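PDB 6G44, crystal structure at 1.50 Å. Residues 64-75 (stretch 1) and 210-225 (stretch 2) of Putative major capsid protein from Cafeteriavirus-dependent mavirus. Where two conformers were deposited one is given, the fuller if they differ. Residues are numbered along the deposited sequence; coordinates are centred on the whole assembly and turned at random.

Stretch 1 64-75: PLGNLTGGAPRL
Stretch 2 210-225: PTQYKNIKDPVPFRNL

How do the two backbones run against each other? They are antiparallel, and the register pairs Leu-65 with Leu-225, Leu-68 with Arg-223 and Thr-69 with Phe-222, at CA-CA distances of 5.2, 4.8 and 5.0 Å. Thr-69 and Phe-222 form the hydrogen-bonded pair at the end of the ladder nearest Gly-70: Thr-69 N donates to Phe-222 O at 2.9 Å, and Phe-222 N to Thr-69 O at 2.8 Å. Most of these residues are extended, with phi/psi of -98/140 at Leu-68, -125/139 at Thr-69, -87/155 at Phe-222 and -121/127 at Arg-223. Leu-68 and Arg-223 are the adjoining non-hydrogen-bonded pair, where Leu-68 CA lies 3.3 Å from Phe-222 O in a CA-H...O contact.

What happens where the ladder bends? Stretch 1 turns a corner at Asn-67, whose phi/psi of 58/-135 is matched by another positive phi across from it, 57/55 at Asn-224. The chains stay joined there, since Asn-224 N donates to Asn-67 O at 2.8 Å and is nearly straight at 175°. Beyond the corner, Leu-65 N donates to Leu-225 O at 2.9 Å. Water 1 fills the opening: it donates to Asn-67 O at 2.8 Å, accepts from Leu-225 N at 3.1 Å, and hydrogen-bonds Thr-69 OG1 at 2.8 Å.

How does the contact continue past the strand? Gly-71, at -80/-14, lies against the loop of stretch 2, its CA 4.6 Å from Pro-221 CA and 3.5 Å from Val-220 O. A CB here would point toward stretch 2 and fall 2.3 Å from Val-220 O, a clash, so the close approach depends on the absent side chain. Gly-71 O accepts from Gln-212 N at 2.9 Å, while water 2 accepts from Gly-71 N at 3.0 Å and donates to Pro-219 O at 2.8 Å. A type I turn then runs from Gln-212 to Asn-215, closed by Asn-215 N to Gln-212 O at 3.0 Å, and Gln-212 (chi1 and chi2 both m) sends NE2 back to Pro-210 O at 2.9 Å.

Which side chains pack along the paired strands? Thr-69 (m), Phe-222 (m, chi2 -72°) and Leu-225 (m, t) share one face, with Thr-69 CB 4.1 Å from Leu-225 CD1. The Phe-222 ring turns its edge to two carbonyls, its CE2 3.7 Å from Gly-71 O and its CD2 4.0 Å from Gly-70 O. On the other face, Leu-68 (m, t) places CB 4.2 Å from Pro-221 CB and CD2 4.3 Å from CB of Arg-223 (t, t, p, chi4 -167°).

What covers the loop end? Ala-72 CB packs 4.1 Å from Pro-219 CG and 4.4 Å from Ile-216 CG1, and Pro-73 CG lies 3.8 Å from CG2 of Thr-211 (p). Arg-74 (m, t, p, chi4 85°) starts sideways but ends nearer, its NH2 4.0 Å from CG2 of Ile-216 (m, t), which sits at the guanidinium's edge.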

# COMPACT_ATOMS: atom_id res chain seq x y z
N PRO C 64 21.12 -13.98 31.95
CA PRO C 64 20.11 -13.42 32.83
C PRO C 64 19.95 -11.90 32.62
O PRO C 64 20.96 -11.19 32.45
CB PRO C 64 20.66 -13.74 34.22
CG PRO C 64 21.48 -14.98 34.00
CD PRO C 64 22.17 -14.71 32.72
N LEU C 65 18.70 -11.42 32.66
CA LEU C 65 18.39 -10.01 32.46
C LEU C 65 17.38 -9.60 33.49
O LEU C 65 16.34 -10.20 33.65
CB LEU C 65 17.87 -9.75 31.04
CG LEU C 65 18.85 -9.90 29.88
CD1 LEU C 65 18.09 -9.79 28.55
CD2 LEU C 65 20.00 -8.93 29.94
N GLY C 66 17.70 -8.51 34.17
CA GLY C 66 16.83 -7.99 35.19
C GLY C 66 15.72 -7.12 34.62
O GLY C 66 15.78 -6.69 33.45
N ASN C 67 14.71 -6.90 35.44
CA ASN C 67 13.67 -5.92 35.13
C ASN C 67 12.99 -6.29 33.79
O ASN C 67 12.67 -7.45 33.59
CB ASN C 67 14.24 -4.50 35.24
CG ASN C 67 14.71 -4.20 36.64
OD1 ASN C 67 15.93 -4.29 36.94
ND2 ASN C 67 13.77 -3.93 37.50
N LEU C 68 12.76 -5.33 32.88
CA LEU C 68 12.00 -5.63 31.66
C LEU C 68 12.88 -5.90 30.47
O LEU C 68 13.87 -5.21 30.25
CB LEU C 68 11.04 -4.49 31.34
CG LEU C 68 10.01 -4.18 32.42
CD1 LEU C 68 9.06 -3.07 31.96
CD2 LEU C 68 9.24 -5.39 32.90
N THR C 69 12.48 -6.89 29.67
CA THR C 69 13.19 -7.28 28.46
C THR C 69 12.23 -7.24 27.28
O THR C 69 11.09 -7.67 27.40
CB THR C 69 13.81 -8.69 28.64
OG1 THR C 69 14.83 -8.59 29.66
CG2 THR C 69 14.44 -9.23 27.36
N GLY C 70 12.70 -6.73 26.15
CA GLY C 70 11.90 -6.68 24.94
C GLY C 70 11.26 -7.99 24.56
O GLY C 70 11.91 -9.05 24.60
N GLY C 71 10.01 -7.92 24.10
CA GLY C 71 9.25 -9.11 23.78
C GLY C 71 9.57 -9.74 22.43
O GLY C 71 9.19 -10.90 22.23
N ALA C 72 10.27 -9.01 21.55
CA ALA C 72 10.65 -9.52 20.25
C ALA C 72 12.14 -9.41 20.03
O ALA C 72 12.63 -8.60 19.28
CB ALA C 72 9.88 -8.80 19.16
N PRO C 73 12.93 -10.26 20.74
CA PRO C 73 14.35 -10.26 20.54
C PRO C 73 14.75 -10.64 19.10
O PRO C 73 14.03 -11.38 18.41
CB PRO C 73 14.86 -11.32 21.53
CG PRO C 73 13.71 -12.21 21.78
CD PRO C 73 12.50 -11.29 21.71
N ARG C 74 15.88 -10.12 18.66
CA ARG C 74 16.35 -10.31 17.31
C ARG C 74 17.71 -10.98 17.31
O ARG C 74 18.45 -10.93 18.30
CB ARG C 74 16.45 -8.96 16.56
CG ARG C 74 15.17 -8.15 16.58
CD ARG C 74 15.28 -6.84 15.82
NE ARG C 74 15.25 -7.00 14.37
CZ ARG C 74 14.14 -7.07 13.64
NH1 ARG C 74 14.25 -7.20 12.33
NH2 ARG C 74 12.94 -7.05 14.20
N LEU C 75 18.05 -11.58 16.19
CA LEU C 75 19.37 -12.12 15.96
C LEU C 75 20.06 -11.34 14.85
O LEU C 75 19.49 -11.15 13.77
CB LEU C 75 19.27 -13.60 15.58
CG LEU C 75 18.66 -14.51 16.63
CD1 LEU C 75 18.35 -15.90 16.09
CD2 LEU C 75 19.57 -14.63 17.85
N PRO C 210 8.49 -18.19 23.37
CA PRO C 210 7.30 -17.34 23.42
C PRO C 210 7.48 -15.94 22.83
O PRO C 210 6.75 -15.01 23.22
CB PRO C 210 7.08 -17.23 24.93
CG PRO C 210 8.49 -17.10 25.44
CD PRO C 210 9.33 -17.99 24.57
N THR C 211 8.39 -15.76 21.87
CA THR C 211 8.65 -14.41 21.36
C THR C 211 7.41 -13.84 20.71
O THR C 211 6.56 -14.53 20.16
CB THR C 211 9.83 -14.31 20.36
OG1 THR C 211 9.47 -14.94 19.13
CG2 THR C 211 11.13 -14.89 20.94
N GLN C 212 7.34 -12.52 20.77
CA GLN C 212 6.16 -11.76 20.31
C GLN C 212 6.36 -11.27 18.87
O GLN C 212 6.22 -10.08 18.55
CB GLN C 212 5.88 -10.66 21.30
CG GLN C 212 5.57 -11.20 22.69
CD GLN C 212 4.29 -11.98 22.72
OE1 GLN C 212 3.20 -11.37 22.63
NE2 GLN C 212 4.37 -13.32 22.82
N TYR C 213 6.65 -12.23 17.99
CA TYR C 213 7.02 -11.95 16.59
C TYR C 213 5.85 -11.47 15.75
O TYR C 213 6.04 -11.05 14.59
CB TYR C 213 7.70 -13.18 15.93
CG TYR C 213 6.81 -14.40 15.91
CD1 TYR C 213 5.90 -14.60 14.88
CD2 TYR C 213 6.88 -15.36 16.92
CE1 TYR C 213 5.05 -15.68 14.88
CE2 TYR C 213 6.04 -16.46 16.92
CZ TYR C 213 5.12 -16.61 15.89
OH TYR C 213 4.26 -17.68 15.86
N LYS C 214 4.63 -11.55 16.27
CA LYS C 214 3.47 -11.03 15.56
C LYS C 214 3.22 -9.56 15.88
O LYS C 214 2.35 -8.94 15.25
CB LYS C 214 2.22 -11.87 15.86
CG LYS C 214 2.33 -13.33 15.43
CD LYS C 214 1.33 -14.25 16.12
CE LYS C 214 -0.13 -13.86 15.92
NZ LYS C 214 -0.66 -14.20 14.57
N ASN C 215 3.93 -8.99 16.86
CA ASN C 215 3.73 -7.64 17.36
C ASN C 215 5.09 -6.94 17.49
O ASN C 215 5.44 -6.53 18.58
CB ASN C 215 3.02 -7.69 18.74
CG ASN C 215 1.66 -8.37 18.69
OD1 ASN C 215 1.53 -9.59 18.87
ND2 ASN C 215 0.62 -7.58 18.48
N ILE C 216 5.86 -6.83 16.41
CA ILE C 216 7.20 -6.29 16.49
C ILE C 216 7.26 -4.80 16.86
O ILE C 216 8.18 -4.39 17.57
CB ILE C 216 7.96 -6.62 15.20
CG1 ILE C 216 8.19 -8.15 15.16
CG2 ILE C 216 9.28 -5.85 15.12
CD1 ILE C 216 8.43 -8.70 13.79
N LYS C 217 6.27 -4.01 16.46
CA LYS C 217 6.32 -2.57 16.79
C LYS C 217 6.18 -2.34 18.29
O LYS C 217 6.93 -1.53 18.88
CB LYS C 217 5.27 -1.74 16.03
CG LYS C 217 5.30 -0.26 16.44
CD LYS C 217 4.53 0.68 15.52
CE LYS C 217 4.39 2.06 16.16
NZ LYS C 217 5.71 2.73 16.43
N ASP C 218 5.25 -3.08 18.91
CA ASP C 218 4.84 -2.81 20.28
C ASP C 218 4.56 -4.09 21.08
O ASP C 218 3.44 -4.31 21.58
CB ASP C 218 3.61 -1.90 20.22
CG ASP C 218 3.20 -1.34 21.56
OD1 ASP C 218 4.05 -1.08 22.43
OD2 ASP C 218 1.97 -1.15 21.73
N PRO C 219 5.58 -4.95 21.22
CA PRO C 219 5.39 -6.20 21.94
C PRO C 219 5.37 -6.00 23.45
O PRO C 219 6.09 -5.14 23.97
CB PRO C 219 6.63 -7.04 21.54
CG PRO C 219 7.67 -6.05 21.24
CD PRO C 219 6.98 -4.79 20.77
N VAL C 220 4.53 -6.78 24.12
CA VAL C 220 4.52 -6.80 25.60
C VAL C 220 5.90 -7.30 26.09
O VAL C 220 6.36 -8.35 25.64
CB VAL C 220 3.39 -7.68 26.12
CG1 VAL C 220 3.40 -7.70 27.64
CG2 VAL C 220 2.05 -7.13 25.62
N PRO C 221 6.56 -6.57 27.00
CA PRO C 221 7.84 -6.99 27.56
C PRO C 221 7.75 -8.24 28.44
O PRO C 221 6.69 -8.52 29.01
CB PRO C 221 8.24 -5.79 28.44
CG PRO C 221 7.41 -4.66 27.99
CD PRO C 221 6.13 -5.27 27.55
N PHE C 222 8.86 -8.95 28.52
CA PHE C 222 9.07 -9.98 29.55
C PHE C 222 9.64 -9.36 30.83
O PHE C 222 10.27 -8.33 30.77
CB PHE C 222 9.97 -11.08 28.99
CG PHE C 222 9.31 -11.86 27.89
CD1 PHE C 222 8.28 -12.74 28.21
CD2 PHE C 222 9.69 -11.69 26.57
CE1 PHE C 222 7.64 -13.45 27.22
CE2 PHE C 222 9.03 -12.41 25.57
CZ PHE C 222 8.03 -13.27 25.91
N ARG C 223 9.39 -10.02 31.95
CA ARG C 223 9.70 -9.52 33.29
C ARG C 223 10.66 -10.48 34.02
O ARG C 223 10.37 -11.67 34.15
CB ARG C 223 8.37 -9.38 34.09
CG ARG C 223 8.51 -8.97 35.58
CD ARG C 223 7.24 -9.04 36.38
NE ARG C 223 6.50 -10.31 36.23
CZ ARG C 223 5.27 -10.50 36.63
NH1 ARG C 223 4.63 -9.54 37.30
NH2 ARG C 223 4.66 -11.65 36.40
N ASN C 224 11.77 -9.94 34.52
CA ASN C 224 12.62 -10.60 35.52
C ASN C 224 13.10 -11.96 35.05
O ASN C 224 12.92 -12.97 35.72
CB ASN C 224 11.85 -10.72 36.87
CG ASN C 224 11.51 -9.39 37.47
OD1 ASN C 224 12.14 -8.36 37.17
ND2 ASN C 224 10.50 -9.39 38.37
N LEU C 225 13.74 -11.96 33.88
CA LEU C 225 14.33 -13.18 33.30
C LEU C 225 15.65 -13.54 33.95
O LEU C 225 16.74 -13.38 33.43
CB LEU C 225 14.44 -13.05 31.79
CG LEU C 225 13.14 -12.76 31.04
CD1 LEU C 225 13.45 -12.70 29.54
CD2 LEU C 225 12.04 -13.77 31.30
O HOH W 1 14.07 -9.41 32.21
O HOH W 2 8.81 -5.20 24.64